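Local coordinates for probable thiol peroxidase (Aquifex aeolicus, PDB 2YZH), which probably reduces hydrogen peroxide and organic hydroperoxides to water and alcohols as a thioredoxin-dependent peroxiredoxin of the Tpx subfamily, working as a homodimer, at the interface of chains A and B. Sequence-based numbering; all coordinates share one arbitrary frame. Chains: chain A/B, Probable thiol peroxidase.

The interface of chains A and B. Residues chain A 56-57, 59-60, 88, 128, 131; chain B 89, 91.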
loop_
_atom_site.group_PDB
_atom_site.type_symbol
_atom_site.label_atom_id
_atom_site.label_comp_id
_atom_site.label_asym_id
_atom_site.label_seq_id
_atom_site.Cartn_x
_atom_site.Cartn_y
_atom_site.Cartn_z
ATOM N N PRO A 56 4.309 -10.607 -15.104
ATOM C CA PRO A 56 2.954 -10.154 -14.769
ATOM C C PRO A 56 2.206 -11.212 -13.956
ATOM O O PRO A 56 1.590 -10.907 -12.935
ATOM C CB PRO A 56 2.318 -9.928 -16.141
ATOM C CG PRO A 56 3.483 -9.505 -16.978
ATOM C CD PRO A 56 4.569 -10.460 -16.550
ATOM N N SER A 57 2.256 -12.456 -14.419
ATOM C CA SER A 57 1.591 -13.550 -13.722
ATOM C C SER A 57 1.940 -14.912 -14.292
ATOM O O SER A 57 1.929 -15.102 -15.507
ATOM C CB SER A 57 0.075 -13.388 -13.777
ATOM O OG SER A 57 -0.561 -14.550 -13.263
ATOM N N ASP A 59 0.151 -17.342 -14.153
ATOM C CA ASP A 59 -1.096 -17.915 -14.642
ATOM C C ASP A 59 -1.437 -17.458 -16.059
ATOM O O ASP A 59 -2.603 -17.431 -16.449
ATOM C CB ASP A 59 -2.258 -17.573 -13.702
ATOM C CG ASP A 59 -2.367 -18.538 -12.534
ATOM O OD1 ASP A 59 -2.315 -19.765 -12.774
ATOM O OD2 ASP A 59 -2.518 -18.076 -11.381
ATOM N N THR A 60 -0.413 -17.093 -16.820
ATOM C CA THR A 60 -0.600 -16.664 -18.201
ATOM C C THR A 60 0.351 -17.478 -19.071
ATOM O O THR A 60 1.445 -17.839 -18.638
ATOM C CB THR A 60 -0.310 -15.153 -18.384
ATOM O OG1 THR A 60 1.029 -14.863 -17.970
ATOM C CG2 THR A 60 -1.284 -14.321 -17.565
ATOM N N ASP A 88 1.462 -12.661 -8.111
ATOM C CA ASP A 88 0.581 -13.810 -7.862
ATOM C C ASP A 88 0.723 -14.136 -6.379
ATOM O O ASP A 88 1.792 -13.936 -5.808
ATOM C CB ASP A 88 1.029 -15.066 -8.632
ATOM C CG ASP A 88 0.927 -14.922 -10.136
ATOM O OD1 ASP A 88 -0.182 -14.659 -10.645
ATOM O OD2 ASP A 88 1.964 -15.094 -10.813
ATOM N N LEU A 128 -3.496 -3.456 -16.540
ATOM C CA LEU A 128 -2.526 -4.194 -15.728
ATOM C C LEU A 128 -1.893 -3.379 -14.607
ATOM O O LEU A 128 -0.915 -3.816 -14.003
ATOM C CB LEU A 128 -1.422 -4.775 -16.621
ATOM C CG LEU A 128 -1.919 -5.665 -17.762
ATOM C CD1 LEU A 128 -0.718 -6.167 -18.570
ATOM C CD2 LEU A 128 -2.724 -6.831 -17.203
ATOM N N ILE A 131 0.464 -4.672 -11.304
ATOM C CA ILE A 131 1.272 -5.883 -11.413
ATOM C C ILE A 131 2.638 -5.547 -12.015
ATOM O O ILE A 131 2.876 -4.410 -12.435
ATOM C CB ILE A 131 0.562 -7.004 -12.229
ATOM C CG1 ILE A 131 0.434 -6.618 -13.698
ATOM C CG2 ILE A 131 -0.808 -7.307 -11.612
ATOM C CD1 ILE A 131 -0.132 -7.746 -14.549
ATOM N N LEU B 89 -4.822 -12.749 -7.735
ATOM C CA LEU B 89 -4.816 -11.879 -8.909
ATOM C C LEU B 89 -5.959 -12.370 -9.781
ATOM O O LEU B 89 -6.367 -13.530 -9.682
ATOM C CB LEU B 89 -3.514 -11.997 -9.708
ATOM C CG LEU B 89 -2.232 -11.378 -9.161
ATOM C CD1 LEU B 89 -1.163 -11.460 -10.242
ATOM C CD2 LEU B 89 -2.470 -9.913 -8.765
ATOM N N PHE B 91 -6.008 -13.264 -12.744
ATOM C CA PHE B 91 -5.602 -14.392 -13.582
ATOM C C PHE B 91 -5.865 -15.742 -12.928
ATOM O O PHE B 91 -6.211 -16.704 -13.606
ATOM C CB PHE B 91 -4.129 -14.254 -13.950
ATOM C CG PHE B 91 -3.787 -12.910 -14.514
ATOM C CD1 PHE B 91 -4.298 -12.508 -15.744
ATOM C CD2 PHE B 91 -2.999 -12.022 -13.791
ATOM C CE1 PHE B 91 -4.031 -11.236 -16.246
ATOM C CE2 PHE B 91 -2.726 -10.750 -14.283
ATOM C CZ PHE B 91 -3.245 -10.357 -15.512
#
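In the two-fold dimer interface of this Tpx-type peroxiredoxin, B:Phe91 from the first turn of helix 90-100 packs on the partner's PxxxTxxC loop, the peroxiredoxin signature, in which A:Pro56 is the proline and A:Thr60 the conserved threonine. The loop runs into helix 61-73, which carries A:Cys63, the peroxidatic cysteine, about 6 Å from the centre of the contact. A:Ser57 and A:Thr60 lie on one side of the aromatic ring, and A:Leu128 stands at its far edge. CB of A:Ser57 comes from above the ring plane, over the CD2 rim, 3.4 Å from CD2 of B:Phe91. On the same side, CG2 of A:Thr60 stands off the plane, 4.0 Å from the other ortho carbon, CD1. CD2 of A:Leu128 meets CZ of B:Phe91 at 3.9 Å, in the plane of the ring. The A:Ile131 side chain runs towards that of B:Phe91 from the opposite direction, its CD1 near CE2. The root of the aromatic side chain is also engaged, its CB resting against CB of A:Asp59. With CG of B:Phe91 anti to its carbonyl carbon (chi1 -51°), the torsion directs the ring towards the partner's loop.

Polar links within chain A probably help hold the loop in shape, A:Asp88 tying it to a neighbouring loop. The A:Ser57 hydroxyl OG, anti to the backbone N (chi1 172°), donates to the syn lone pair of carboxylate OD1 of A:Asp88 at 2.6 Å and accepts the backbone N of A:Asp59 at 3.0 Å. The A:Thr60 hydroxyl OG1 closes back on the carbonyl O of A:Ser57, which should help hold its methyl CG2 towards the ring. Beside the ring, B:Leu89 sets methyl CD1 3.4 Å from A:Asp88 OD1, the two side chains crossing at about a right angle. Replacing B:Phe91 with an alanine would probably open a gap between A:Ser57, A:Thr60, A:Leu128 and A:Ile131 and weaken the dimer.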